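Local structure of HIT family hydrolase (Legionella pneumophila subsp. pneumophila, 6D6J) at residues Met87-Val92 and Leu108-Gly113. The protein is a zinc-binding member of the histidine triad (HIT) family and probably acts as a hydrolase. Numbering follows the deposited sequence.
Sequences MGYRLV and LHLLGG
The His109 imidazole meets Val92 through its edge: CD2 lies 3.3 Å from Val92 O, which sits near the ring plane, while ND1 is hydrogen-bonded to His45 and the rings of His107 and of Trp118 from the second subunit pack against it. Tyr89 touches Leu110 obliquely, CD2 to CD1 at 3.3 Å, and has Leu91 CG at its ring edge; chi1 of 60° sets Tyr89 CG between the backbone N and the carbonyl carbon. Leu110 CD1 also reaches Leu91 CD2 (3.9 Å), these two leucines lying side by side. On the face that carries His109, Val92 CG2 meets Leu111 CD1.

Between the faces runs an antiparallel ladder. Arg90 and Leu111 exchange two nearly straight backbone hydrogen bonds. Val92 and His109 also exchange two, of which Val92 N to His109 O is the more bent (153°). Past the ladder, a water bridges Gly88 O (2.7 Å) and Gly113 N.

Strand 108-112, which carries part of the predicted histidine triad motif, lies between strand 89-95 and strand 44-50, where Leu108 pairs with Ile48 and Leu110 with Leu46 through backbone hydrogen bonds. Helix 62-81 covers the Tyr89, Leu91 and Leu108 side, and residues 89-92 pair with a strand of the second subunit, continuing the sheet across the dimer.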
loop_
_atom_site.group_PDB
_atom_site.type_symbol
_atom_site.label_atom_id
_atom_site.label_comp_id
_atom_site.label_asym_id
_atom_site.label_seq_id
_atom_site.Cartn_x
_atom_site.Cartn_y
_atom_site.Cartn_z
ATOM N N MET B 87 -11.363 14.355 0.888
ATOM C CA MET B 87 -10.745 14.603 2.183
ATOM C C MET B 87 -9.416 13.875 2.300
ATOM O O MET B 87 -8.462 14.424 2.850
ATOM C CB MET B 87 -11.682 14.176 3.307
ATOM C CG MET B 87 -12.920 15.046 3.416
ATOM S SD MET B 87 -12.566 16.749 3.886
ATOM C CE MET B 87 -12.152 16.493 5.613
ATOM N N GLY B 88 -9.342 12.644 1.802
ATOM C CA GLY B 88 -8.124 11.857 1.848
ATOM C C GLY B 88 -8.300 10.559 2.605
ATOM O O GLY B 88 -9.265 10.372 3.356
ATOM N N TYR B 89 -7.356 9.646 2.415
ATOM C CA TYR B 89 -7.505 8.277 2.901
ATOM C C TYR B 89 -6.130 7.626 2.940
ATOM O O TYR B 89 -5.143 8.190 2.452
ATOM C CB TYR B 89 -8.487 7.476 2.034
ATOM C CG TYR B 89 -8.055 7.363 0.591
ATOM C CD1 TYR B 89 -8.439 8.316 -0.357
ATOM C CD2 TYR B 89 -7.234 6.322 0.174
ATOM C CE1 TYR B 89 -8.028 8.213 -1.691
ATOM C CE2 TYR B 89 -6.837 6.206 -1.136
ATOM C CZ TYR B 89 -7.237 7.137 -2.063
ATOM O OH TYR B 89 -6.814 6.987 -3.360
ATOM N N ARG B 90 -6.078 6.431 3.523
ATOM C CA ARG B 90 -4.839 5.683 3.648
ATOM C C ARG B 90 -4.999 4.295 3.047
ATOM O O ARG B 90 -6.062 3.663 3.170
ATOM C CB ARG B 90 -4.442 5.582 5.122
ATOM C CG ARG B 90 -3.172 4.753 5.391
ATOM C CD ARG B 90 -2.633 5.020 6.787
ATOM N NE ARG B 90 -2.141 6.393 6.878
ATOM C CZ ARG B 90 -2.010 7.092 8.006
ATOM N NH1 ARG B 90 -2.348 6.561 9.188
ATOM N NH2 ARG B 90 -1.568 8.345 7.931
ATOM N N LEU B 91 -3.934 3.822 2.399
ATOM C CA LEU B 91 -3.858 2.477 1.826
ATOM C C LEU B 91 -2.759 1.704 2.547
ATOM O O LEU B 91 -1.650 2.230 2.722
ATOM C CB LEU B 91 -3.525 2.564 0.334
ATOM C CG LEU B 91 -4.561 3.277 -0.546
ATOM C CD1 LEU B 91 -4.032 3.469 -1.947
ATOM C CD2 LEU B 91 -5.869 2.520 -0.571
ATOM N N VAL B 92 -3.056 0.474 2.975
ATOM C CA VAL B 92 -2.100 -0.303 3.770
ATOM C C VAL B 92 -2.048 -1.742 3.269
ATOM O O VAL B 92 -3.089 -2.405 3.178
ATOM C CB VAL B 92 -2.485 -0.317 5.266
ATOM C CG1 VAL B 92 -1.439 -1.080 6.073
ATOM C CG2 VAL B 92 -2.655 1.103 5.800
ATOM N N LEU B 108 -5.459 -5.322 0.244
ATOM C CA LEU B 108 -5.136 -3.913 0.431
ATOM C C LEU B 108 -6.233 -3.275 1.280
ATOM O O LEU B 108 -7.421 -3.353 0.930
ATOM C CB LEU B 108 -5.053 -3.222 -0.929
ATOM C CG LEU B 108 -4.691 -1.736 -0.934
ATOM C CD1 LEU B 108 -3.382 -1.515 -0.190
ATOM C CD2 LEU B 108 -4.537 -1.278 -2.379
ATOM N N HIS B 109 -5.840 -2.642 2.389
ATOM C CA HIS B 109 -6.788 -1.909 3.219
ATOM C C HIS B 109 -6.960 -0.500 2.681
ATOM O O HIS B 109 -5.975 0.178 2.369
ATOM C CB HIS B 109 -6.256 -1.749 4.641
ATOM C CG HIS B 109 -6.067 -3.021 5.385
ATOM N ND1 HIS B 109 -7.048 -3.564 6.191
ATOM C CD2 HIS B 109 -4.989 -3.832 5.490
ATOM C CE1 HIS B 109 -6.591 -4.683 6.726
ATOM N NE2 HIS B 109 -5.337 -4.852 6.336
ATOM N N LEU B 110 -8.212 -0.050 2.607
ATOM C CA LEU B 110 -8.554 1.320 2.241
ATOM C C LEU B 110 -9.322 1.909 3.418
ATOM O O LEU B 110 -10.427 1.448 3.732
ATOM C CB LEU B 110 -9.396 1.321 0.965
ATOM C CG LEU B 110 -10.190 2.583 0.611
ATOM C CD1 LEU B 110 -9.337 3.831 0.558
ATOM C CD2 LEU B 110 -10.908 2.362 -0.709
ATOM N N LEU B 111 -8.731 2.898 4.085
ATOM C CA LEU B 111 -9.295 3.477 5.306
ATOM C C LEU B 111 -9.545 4.962 5.098
ATOM O O LEU B 111 -8.643 5.692 4.669
ATOM C CB LEU B 111 -8.316 3.331 6.478
ATOM C CG LEU B 111 -7.879 1.907 6.819
ATOM C CD1 LEU B 111 -6.464 1.634 6.332
ATOM C CD2 LEU B 111 -7.998 1.648 8.325
ATOM N N GLY B 112 -10.751 5.419 5.419
ATOM C CA GLY B 112 -11.027 6.839 5.334
ATOM C C GLY B 112 -12.215 7.236 6.174
ATOM O O GLY B 112 -12.734 6.451 6.975
ATOM N N GLY B 113 -12.634 8.491 5.996
ATOM C CA GLY B 113 -13.769 9.029 6.712
ATOM C C GLY B 113 -13.408 9.739 7.987
ATOM O O GLY B 113 -14.305 10.212 8.686
HETATM O O HOH W 1 -11.947 9.886 3.710
#